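Putative iron binding protein (Bordetella pertussis Tohama I, PDB 1Y9U) probably binds ferric iron in the periplasm through tyrosine side chains, as a solute-binding protein that would hand the metal to a transporter. Local coordinates at residues A[105-110]-A[142-147]; A[61-66]-A[307-312]. One frame throughout, in Å; residues are numbered along the deposited sequence.

Contact 1 of 2, residues A[105-110]-A[142-147]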
loop_
_atom_site.group_PDB
_atom_site.type_symbol
_atom_site.label_atom_id
_atom_site.label_comp_id
_atom_site.label_asym_id
_atom_site.label_seq_id
_atom_site.Cartn_x
_atom_site.Cartn_y
_atom_site.Cartn_z
ATOM N N ARG A 105 1.888 -1.809 2.117
ATOM C CA ARG A 105 2.511 -1.466 0.836
ATOM C C ARG A 105 3.572 -0.411 1.102
ATOM O O ARG A 105 3.306 0.783 1.042
ATOM C CB ARG A 105 1.418 -0.957 -0.081
ATOM C CG ARG A 105 0.446 -2.079 -0.471
ATOM C CD ARG A 105 -0.877 -1.602 -0.980
ATOM N NE ARG A 105 -0.782 -0.729 -2.140
ATOM C CZ ARG A 105 -0.835 -1.121 -3.408
ATOM N NH1 ARG A 105 -0.975 -2.385 -3.763
ATOM N NH2 ARG A 105 -0.754 -0.209 -4.351
ATOM N N ASP A 106 4.771 -0.885 1.406
ATOM C CA ASP A 106 5.895 -0.048 1.765
ATOM C C ASP A 106 6.576 0.541 0.563
ATOM O O ASP A 106 6.788 -0.138 -0.456
ATOM C CB ASP A 106 6.904 -0.753 2.685
ATOM C CG ASP A 106 7.385 -2.097 2.196
ATOM O OD1 ASP A 106 6.579 -2.929 1.735
ATOM O OD2 ASP A 106 8.564 -2.411 2.340
ATOM N N ARG A 107 6.908 1.816 0.694
ATOM C CA ARG A 107 7.559 2.547 -0.375
ATOM C C ARG A 107 9.032 2.670 -0.017
ATOM O O ARG A 107 9.382 3.250 0.997
ATOM C CB ARG A 107 6.894 3.898 -0.602
ATOM C CG ARG A 107 7.321 4.572 -1.886
ATOM C CD ARG A 107 6.219 5.459 -2.500
ATOM N NE ARG A 107 6.501 5.975 -3.839
ATOM C CZ ARG A 107 6.413 5.242 -4.942
ATOM N NH1 ARG A 107 6.097 3.961 -4.887
ATOM N NH2 ARG A 107 6.643 5.802 -6.115
ATOM N N VAL A 108 9.872 2.025 -0.824
ATOM C CA VAL A 108 11.260 1.772 -0.482
ATOM C C VAL A 108 12.207 2.358 -1.530
ATOM O O VAL A 108 11.788 3.001 -2.480
ATOM C CB VAL A 108 11.477 0.248 -0.285
ATOM C CG1 VAL A 108 10.496 -0.322 0.770
ATOM C CG2 VAL A 108 11.320 -0.513 -1.586
ATOM N N LEU A 109 13.503 2.122 -1.340
ATOM C CA LEU A 109 14.530 2.558 -2.261
ATOM C C LEU A 109 15.034 1.358 -3.043
ATOM O O LEU A 109 15.522 0.394 -2.466
ATOM C CB LEU A 109 15.685 3.196 -1.499
ATOM C CG LEU A 109 16.643 4.050 -2.336
ATOM C CD1 LEU A 109 15.991 5.367 -2.797
ATOM C CD2 LEU A 109 17.929 4.326 -1.580
ATOM N N TYR A 110 14.868 1.391 -4.358
ATOM C CA TYR A 110 15.543 0.436 -5.230
ATOM C C TYR A 110 16.956 0.924 -5.416
ATOM O O TYR A 110 17.150 2.116 -5.615
ATOM C CB TYR A 110 14.894 0.373 -6.592
ATOM C CG TYR A 110 13.466 -0.151 -6.681
ATOM C CD1 TYR A 110 12.704 -0.483 -5.563
ATOM C CD2 TYR A 110 12.868 -0.304 -7.944
ATOM C CE1 TYR A 110 11.393 -0.926 -5.705
ATOM C CE2 TYR A 110 11.581 -0.755 -8.082
ATOM C CZ TYR A 110 10.850 -1.095 -6.962
ATOM O OH TYR A 110 9.530 -1.472 -7.127
ATOM N N PRO A 142 -0.558 8.696 -6.608
ATOM C CA PRO A 142 -0.888 8.383 -5.215
ATOM C C PRO A 142 0.217 7.766 -4.359
ATOM O O PRO A 142 0.279 8.034 -3.164
ATOM C CB PRO A 142 -2.079 7.454 -5.346
ATOM C CG PRO A 142 -2.764 7.947 -6.561
ATOM C CD PRO A 142 -1.668 8.342 -7.514
ATOM N N TYR A 143 1.088 6.937 -4.937
ATOM C CA TYR A 143 2.165 6.368 -4.135
ATOM C C TYR A 143 3.064 7.458 -3.573
ATOM O O TYR A 143 3.563 7.377 -2.454
ATOM C CB TYR A 143 3.027 5.447 -4.979
ATOM C CG TYR A 143 2.387 4.211 -5.554
ATOM C CD1 TYR A 143 2.997 3.535 -6.616
ATOM C CD2 TYR A 143 1.222 3.685 -5.041
ATOM C CE1 TYR A 143 2.447 2.387 -7.140
ATOM C CE2 TYR A 143 0.664 2.542 -5.562
ATOM C CZ TYR A 143 1.282 1.904 -6.615
ATOM O OH TYR A 143 0.716 0.753 -7.110
ATOM N N ASN A 144 3.316 8.468 -4.400
ATOM C CA ASN A 144 4.175 9.568 -4.011
ATOM C C ASN A 144 3.460 10.591 -3.150
ATOM O O ASN A 144 4.041 11.072 -2.182
ATOM C CB ASN A 144 4.808 10.226 -5.232
ATOM C CG ASN A 144 5.943 9.403 -5.830
ATOM O OD1 ASN A 144 6.606 8.639 -5.137
ATOM N ND2 ASN A 144 6.139 9.541 -7.143
ATOM N N THR A 145 2.207 10.936 -3.458
ATOM C CA THR A 145 1.528 11.919 -2.614
ATOM C C THR A 145 1.307 11.409 -1.215
ATOM O O THR A 145 1.337 12.182 -0.283
ATOM C CB THR A 145 0.211 12.419 -3.185
ATOM O OG1 THR A 145 -0.691 11.321 -3.338
ATOM C CG2 THR A 145 0.389 13.050 -4.565
ATOM N N ALA A 146 1.121 10.103 -1.051
ATOM C CA ALA A 146 1.000 9.556 0.292
ATOM C C ALA A 146 2.301 9.713 1.084
ATOM O O ALA A 146 2.273 10.005 2.273
ATOM C CB ALA A 146 0.591 8.099 0.237
ATOM N N LEU A 147 3.451 9.489 0.434
ATOM C CA LEU A 147 4.752 9.613 1.104
ATOM C C LEU A 147 4.984 11.072 1.503
ATOM O O LEU A 147 5.433 11.365 2.600
ATOM C CB LEU A 147 5.887 9.099 0.191
ATOM C CG LEU A 147 7.318 9.301 0.711
ATOM C CD1 LEU A 147 7.553 8.559 1.992
ATOM C CD2 LEU A 147 8.350 8.893 -0.362
#
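Arg107 meets the first turn of helix 142-155 in two ways at once, with the edge of its guanidinium on Asn144 and one face on Tyr143. At the edge, NE and NH2 of Arg107 converge side-on on Asn144 OD1, each 3.0 Å away. Both bonds are bent, as a fork closing on one atom requires, and both donors stand above the same face of the amide plane, so the oxygen is gripped off its lone pairs. Over the centre of the guanidinium lies the methylene of Tyr143, its CB 3.4 Å from Arg107 CZ. The chain of Arg107 leaves the strand with CG opposite the backbone N (chi1 -167°), and its CD passes 3.3 Å from Tyr143 O on the way. Farther down the tyrosine, Arg105 brings NH2 to 3.3 Å from Tyr143 OH, with guanidinium and ring planes 55° apart.

A second shell sets these groups in place. Asn144 ND2 donates to Ser138 O, which fixes the rotation of the amide; NH1 of Arg107 is taken by Asp179 and Asn197, while NH1 of Arg105 pairs with Glu276. Strand 100-112 runs through the mixed sheet, and its segment 105-110 crosses helical segment 142-147 nearly at a right angle (86°).

Tyr143 and Tyr200 are iron ligands of this protein; in this iron-free chain their hydroxyls are hydrogen-bonded to each other. The positive charge of Arg105 beside the phenol oxygen may favour the phenolate form, consistent with iron coordination by tyrosinate, though its pairing with Glu276 would temper the pull.

Contact 2 of 2, residues A[61-66]-A[307-312]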
loop_
_atom_site.group_PDB
_atom_site.type_symbol
_atom_site.label_atom_id
_atom_site.label_comp_id
_atom_site.label_asym_id
_atom_site.label_seq_id
_atom_site.Cartn_x
_atom_site.Cartn_y
_atom_site.Cartn_z
ATOM N N THR A 61 -10.647 -2.371 -0.499
ATOM C CA THR A 61 -9.973 -1.513 -1.472
ATOM C C THR A 61 -8.514 -1.298 -1.102
ATOM O O THR A 61 -8.002 -1.894 -0.138
ATOM C CB THR A 61 -10.796 -0.195 -1.611
ATOM O OG1 THR A 61 -10.352 0.568 -2.751
ATOM C CG2 THR A 61 -10.618 0.708 -0.435
ATOM N N VAL A 62 -7.841 -0.467 -1.891
ATOM C CA VAL A 62 -6.441 -0.133 -1.685
ATOM C C VAL A 62 -6.334 1.377 -1.509
ATOM O O VAL A 62 -7.102 2.120 -2.125
ATOM C CB VAL A 62 -5.617 -0.627 -2.888
ATOM C CG1 VAL A 62 -4.139 -0.315 -2.727
ATOM C CG2 VAL A 62 -5.826 -2.127 -3.095
ATOM N N ASP A 63 -5.386 1.792 -0.670
ATOM C CA ASP A 63 -5.057 3.173 -0.313
ATOM C C ASP A 63 -5.896 3.664 0.855
ATOM O O ASP A 63 -7.114 3.640 0.795
ATOM C CB ASP A 63 -5.179 4.124 -1.499
ATOM C CG ASP A 63 -4.428 5.398 -1.286
ATOM O OD1 ASP A 63 -4.769 6.169 -0.386
ATOM O OD2 ASP A 63 -3.460 5.717 -1.975
ATOM N N ILE A 64 -5.236 4.117 1.915
ATOM C CA ILE A 64 -5.917 4.670 3.084
ATOM C C ILE A 64 -6.886 5.784 2.709
ATOM O O ILE A 64 -7.966 5.874 3.279
ATOM C CB ILE A 64 -4.908 5.133 4.165
ATOM C CG1 ILE A 64 -5.610 5.637 5.431
ATOM C CG2 ILE A 64 -3.986 6.243 3.640
ATOM C CD1 ILE A 64 -6.521 4.608 6.128
ATOM N N GLY A 65 -6.526 6.629 1.742
ATOM C CA GLY A 65 -7.432 7.674 1.291
ATOM C C GLY A 65 -8.754 7.149 0.786
ATOM O O GLY A 65 -9.813 7.710 1.097
ATOM N N ASN A 66 -8.710 6.068 0.006
ATOM C CA ASN A 66 -9.936 5.455 -0.498
ATOM C C ASN A 66 -10.784 4.876 0.629
ATOM O O ASN A 66 -12.012 4.946 0.592
ATOM C CB ASN A 66 -9.625 4.367 -1.524
ATOM C CG ASN A 66 -9.160 4.928 -2.857
ATOM O OD1 ASN A 66 -8.330 4.330 -3.534
ATOM N ND2 ASN A 66 -9.708 6.072 -3.244
ATOM N N LYS A 307 -5.250 12.899 5.858
ATOM C CA LYS A 307 -5.355 14.271 6.386
ATOM C C LYS A 307 -4.516 15.268 5.589
ATOM O O LYS A 307 -4.959 16.373 5.360
ATOM C CB LYS A 307 -4.908 14.322 7.863
ATOM C CG LYS A 307 -4.912 15.723 8.535
ATOM C CD LYS A 307 -4.435 15.701 9.999
ATOM C CE LYS A 307 -4.244 17.131 10.585
ATOM N NZ LYS A 307 -4.095 17.146 12.082
ATOM N N TYR A 308 -3.298 14.876 5.202
ATOM C CA TYR A 308 -2.339 15.785 4.567
ATOM C C TYR A 308 -2.228 15.582 3.050
ATOM O O TYR A 308 -1.369 16.205 2.416
ATOM C CB TYR A 308 -0.956 15.631 5.215
ATOM C CG TYR A 308 -0.858 16.195 6.604
ATOM C CD1 TYR A 308 -0.944 15.378 7.724
ATOM C CD2 TYR A 308 -0.678 17.561 6.808
ATOM C CE1 TYR A 308 -0.846 15.896 9.005
ATOM C CE2 TYR A 308 -0.586 18.090 8.092
ATOM C CZ TYR A 308 -0.672 17.252 9.184
ATOM O OH TYR A 308 -0.585 17.758 10.471
ATOM N N ARG A 309 -3.096 14.771 2.452
ATOM C CA ARG A 309 -2.986 14.374 1.049
ATOM C C ARG A 309 -3.093 15.548 0.084
ATOM O O ARG A 309 -2.285 15.692 -0.830
ATOM C CB ARG A 309 -4.008 13.280 0.658
ATOM C CG ARG A 309 -3.526 12.435 -0.515
ATOM C CD ARG A 309 -2.447 11.443 -0.091
ATOM N NE ARG A 309 -2.157 10.363 -1.017
ATOM C CZ ARG A 309 -2.777 9.186 -1.064
ATOM N NH1 ARG A 309 -3.793 8.908 -0.250
ATOM N NH2 ARG A 309 -2.354 8.271 -1.914
ATOM N N LYS A 310 -4.106 16.379 0.289
ATOM C CA LYS A 310 -4.326 17.510 -0.606
ATOM C C LYS A 310 -3.184 18.524 -0.462
ATOM O O LYS A 310 -2.674 19.003 -1.464
ATOM C CB LYS A 310 -5.680 18.168 -0.330
ATOM C CG LYS A 310 -6.077 19.261 -1.321
ATOM C CD LYS A 310 -7.178 20.174 -0.765
ATOM C CE LYS A 310 -8.512 19.440 -0.609
ATOM N NZ LYS A 310 -9.621 20.308 -0.091
ATOM N N GLN A 311 -2.737 18.791 0.755
ATOM C CA GLN A 311 -1.595 19.668 0.996
ATOM C C GLN A 311 -0.338 19.144 0.277
ATOM O O GLN A 311 0.418 19.897 -0.319
ATOM C CB GLN A 311 -1.306 19.809 2.499
ATOM C CG GLN A 311 -0.289 20.918 2.830
ATOM C CD GLN A 311 -0.026 21.124 4.309
ATOM O OE1 GLN A 311 -0.682 20.522 5.162
ATOM N NE2 GLN A 311 0.951 21.964 4.615
ATOM N N ALA A 312 -0.146 17.831 0.316
ATOM C CA ALA A 312 0.991 17.191 -0.316
ATOM C C ALA A 312 0.937 17.367 -1.823
ATOM O O ALA A 312 1.938 17.714 -2.429
ATOM C CB ALA A 312 1.003 15.709 0.042
#
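Asp63 and Arg309 both start with CG anti to the backbone N, the aspartate at chi1 -161°, and the arginine chain then bends at chi2 (75°) before running out to its guanidinium. The two chains thus approach from opposite directions, and their flat ends meet edge to edge, the carboxylate and guanidinium planes only 7° apart. Arg309 grips end-on: NH1 lies 2.9 Å from Asp63 OD1 and NH2 lies 2.8 Å from Asp63 OD2, both bonds almost straight. Each oxygen uses its syn lone pair, the textbook form of a bidentate salt bridge.

OD1 has a further task. With its anti lone pair it accepts from Gly65 N at 2.8 Å, which makes Asp63 the N-cap of helix 64-72 just where strand 58-62 ends. One carboxylate therefore closes a helix and holds an arginine, and the three bonds it accepts should favour its ionised form. The periplasmic-binding-protein fold joins two lobes about a cleft by chain crossovers; here the salt bridge links residues 246 positions apart in sequence. Behind the cap, the backbone of Asp63 is bonded to that of Ile239 and Ile64 N donates to Asn238 OD1, both on strand 237-245.

Gly65 also matters by lacking a side chain: the guanidinium edge passes close to it, with Arg309 NH1 4.1 Å from Gly65 N. On the other side of the pair, Arg309 springs from helix 303-318, and its NE and NH2 have further partners in Thr145 OG1 and Pro142 O, which sit somewhat off the guanidinium plane, on opposite sides of it.

Contacts 1 and 2 have centres 12 Å apart, and contact 2 touches, through Arg309, the first turn of helix 142-155 that belongs to contact 1. Arg309 NE is 2.9 Å from Thr145 OG1 and Arg309 NH2 is 2.9 Å from Pro142 O, while Arg105 NE packs 3.4 Å from Val62 CG1. That turn is thus held by strand 100-112 through Arg107 and by helix 303-318 through Arg309. It also carries Tyr143, whose side chain lies next to Tyr199 and, between nearest side-chain atoms, about 3 Å from Tyr200 and about 6 Å from Asp63, so the salt bridge lies near the iron site. Along the chain, contact 1 is nested within the loop that contact 2 closes.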